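Iota-carrageenase (Alteromonas sp., PDB 1H80) hydrolyses the beta-1,4 linkages of iota-carrageenan, a sulfated galactan of red algal cell walls, within the chain and with inversion of anomeric configuration. Local coordinates at residues 152-157 with 184-189. Residues are numbered along the deposited sequence; the frame is centred on the assembly and turned at random.
Sequences DNKTIF and QNNALF. With NA (sodium ion), chain H.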
loop_
_atom_site.group_PDB
_atom_site.type_symbol
_atom_site.label_atom_id
_atom_site.label_comp_id
_atom_site.label_asym_id
_atom_site.label_seq_id
_atom_site.Cartn_x
_atom_site.Cartn_y
_atom_site.Cartn_z
ATOM N N ASP A 152 10.867 8.382 -0.188
ATOM C CA ASP A 152 10.228 8.482 -1.490
ATOM C C ASP A 152 10.325 9.908 -2.013
ATOM O O ASP A 152 10.771 10.819 -1.309
ATOM C CB ASP A 152 8.756 8.084 -1.357
ATOM C CG ASP A 152 8.160 7.565 -2.650
ATOM O OD1 ASP A 152 8.737 7.796 -3.734
ATOM O OD2 ASP A 152 7.091 6.924 -2.573
ATOM N N ASN A 153 9.916 10.085 -3.262
ATOM C CA ASN A 153 9.908 11.393 -3.898
ATOM C C ASN A 153 8.649 11.416 -4.748
ATOM O O ASN A 153 8.680 11.721 -5.940
ATOM C CB ASN A 153 11.153 11.582 -4.763
ATOM C CG ASN A 153 11.239 12.972 -5.350
ATOM O OD1 ASN A 153 10.964 13.961 -4.669
ATOM N ND2 ASN A 153 11.632 13.059 -6.614
ATOM N N LYS A 154 7.539 11.071 -4.105
ATOM C CA LYS A 154 6.239 11.013 -4.752
ATOM C C LYS A 154 6.283 10.229 -6.055
ATOM O O LYS A 154 5.765 10.667 -7.081
ATOM C CB LYS A 154 5.697 12.425 -4.994
ATOM C CG LYS A 154 5.376 13.175 -3.712
ATOM C CD LYS A 154 4.495 14.384 -3.992
ATOM C CE LYS A 154 4.178 15.155 -2.721
ATOM N NZ LYS A 154 5.401 15.787 -2.149
ATOM N N THR A 155 6.908 9.057 -6.008
ATOM C CA THR A 155 6.990 8.209 -7.187
ATOM C C THR A 155 5.670 7.483 -7.399
ATOM O O THR A 155 4.843 7.384 -6.488
ATOM C CB THR A 155 8.081 7.134 -7.039
ATOM O OG1 THR A 155 7.781 6.307 -5.907
ATOM C CG2 THR A 155 9.443 7.771 -6.861
ATOM N N ILE A 156 5.475 6.983 -8.613
ATOM C CA ILE A 156 4.283 6.219 -8.939
ATOM C C ILE A 156 4.496 4.851 -8.294
ATOM O O ILE A 156 5.640 4.454 -8.054
ATOM C CB ILE A 156 4.143 6.040 -10.468
ATOM C CG1 ILE A 156 4.078 7.409 -11.151
ATOM C CG2 ILE A 156 2.915 5.206 -10.788
ATOM C CD1 ILE A 156 2.930 8.291 -10.684
ATOM N N PHE A 157 3.399 4.154 -8.003
ATOM C CA PHE A 157 3.421 2.819 -7.398
ATOM C C PHE A 157 3.666 2.783 -5.902
ATOM O O PHE A 157 4.496 3.524 -5.373
ATOM C CB PHE A 157 4.481 1.931 -8.063
ATOM C CG PHE A 157 4.217 1.662 -9.511
ATOM C CD1 PHE A 157 3.162 0.847 -9.897
ATOM C CD2 PHE A 157 5.000 2.255 -10.488
ATOM C CE1 PHE A 157 2.887 0.626 -11.244
ATOM C CE2 PHE A 157 4.736 2.044 -11.838
ATOM C CZ PHE A 157 3.676 1.228 -12.217
ATOM N N GLN A 184 7.670 5.002 5.348
ATOM C CA GLN A 184 7.824 5.616 4.040
ATOM C C GLN A 184 7.596 7.110 4.163
ATOM O O GLN A 184 6.596 7.550 4.732
ATOM C CB GLN A 184 6.828 5.034 3.037
ATOM C CG GLN A 184 6.988 5.606 1.634
ATOM C CD GLN A 184 6.255 4.794 0.588
ATOM O OE1 GLN A 184 6.094 3.586 0.734
ATOM N NE2 GLN A 184 5.829 5.449 -0.485
ATOM N N ASN A 185 8.539 7.889 3.645
ATOM C CA ASN A 185 8.418 9.339 3.689
ATOM C C ASN A 185 8.097 9.897 2.315
ATOM O O ASN A 185 8.556 9.383 1.295
ATOM C CB ASN A 185 9.718 9.980 4.181
ATOM C CG ASN A 185 10.052 9.602 5.603
ATOM O OD1 ASN A 185 9.248 9.793 6.513
ATOM N ND2 ASN A 185 11.248 9.066 5.808
ATOM N N ASN A 186 7.290 10.950 2.309
ATOM C CA ASN A 186 6.906 11.658 1.095
ATOM C C ASN A 186 6.342 10.800 -0.037
ATOM O O ASN A 186 6.851 10.810 -1.158
ATOM C CB ASN A 186 8.105 12.475 0.597
ATOM C CG ASN A 186 7.706 13.533 -0.411
ATOM O OD1 ASN A 186 6.589 14.047 -0.371
ATOM N ND2 ASN A 186 8.624 13.877 -1.311
ATOM N N ALA A 187 5.272 10.072 0.258
ATOM C CA ALA A 187 4.619 9.231 -0.740
ATOM C C ALA A 187 3.607 10.055 -1.535
ATOM O O ALA A 187 3.072 11.050 -1.036
ATOM C CB ALA A 187 3.908 8.070 -0.059
ATOM N N LEU A 188 3.356 9.641 -2.772
ATOM C CA LEU A 188 2.381 10.315 -3.623
ATOM C C LEU A 188 1.000 9.887 -3.129
ATOM O O LEU A 188 0.802 8.732 -2.750
ATOM C CB LEU A 188 2.581 9.894 -5.079
ATOM C CG LEU A 188 1.665 10.501 -6.142
ATOM C CD1 LEU A 188 1.756 12.022 -6.125
ATOM C CD2 LEU A 188 2.074 9.953 -7.500
ATOM N N PHE A 189 0.042 10.808 -3.147
ATOM C CA PHE A 189 -1.299 10.517 -2.648
ATOM C C PHE A 189 -1.971 9.263 -3.194
ATOM O O PHE A 189 -2.690 8.582 -2.466
ATOM C CB PHE A 189 -2.232 11.714 -2.888
ATOM C CG PHE A 189 -2.530 11.976 -4.337
ATOM C CD1 PHE A 189 -1.651 12.720 -5.121
ATOM C CD2 PHE A 189 -3.689 11.472 -4.922
ATOM C CE1 PHE A 189 -1.925 12.959 -6.466
ATOM C CE2 PHE A 189 -3.971 11.706 -6.270
ATOM C CZ PHE A 189 -3.085 12.451 -7.042
HETATM NA NA NA H . 6.630 4.187 -5.930
HETATM O O HOH W 1 4.879 7.538 -3.796
HETATM O O HOH W 2 11.306 13.504 -1.087
HETATM O O HOH W 3 7.363 4.178 -3.614
HETATM O O HOH W 4 4.236 5.072 -3.001
#
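Lys154 reaches across to Asn186 at about a right angle, its chain bent at the last torsion (chi4 67°), and Lys154 NZ gives a 2.8 Å hydrogen bond in the amide plane to a lone pair of Asn186 OD1. NZ is also bonded to Trp462 O and OD1 to Arg464, which ties the C-terminal end to this pair of turns. Asp152 N and Lys154 N donate hydrogen bonds to Asn185 O (2.9 Å) and Asn186 O (3.0 Å), extending the parallel pairing of strands 143-151 and 177-185, successive coils of the beta-helix, into the loops that follow. Water 2 links Asp152 O to Asn186 ND2. Three donors grip Asp152 OD1: Thr155 OG1 on the syn lone pair (2.8 Å), Asn153 N on the anti side and Thr155 N from above the carboxylate plane, the last closing an Asx motif. Asp152 OD2 faces Gln184 NE2 at 2.9 Å, with carboxylate and amide planes 56° apart; Gln184 OE1 is hydrogen-bonded to Ser159 OG. Asp152 OD2 accepts from water 3 and lies 2.6 Å from water 1, which accepts from Leu188 N. Leu188 crosses the Lys154 chain at about a right angle, its CB and CD1 against Lys154 CB, while its CD2 packs 3.7 Å from Ile156 CD1. Thr155 OG1 binds sodium at 2.4 Å; Ile156 O, Phe157 O, water 3 and Leu132 O are the other ligands. An alanine in place of Asp152 would probably leave Thr155 OG1 without its acceptor and freer to turn from the sodium. Asp152 is thus a second-shell residue, its carboxylate probably helping to orient Thr155 OG1 and water 3 and adding favourable negative charge nearby.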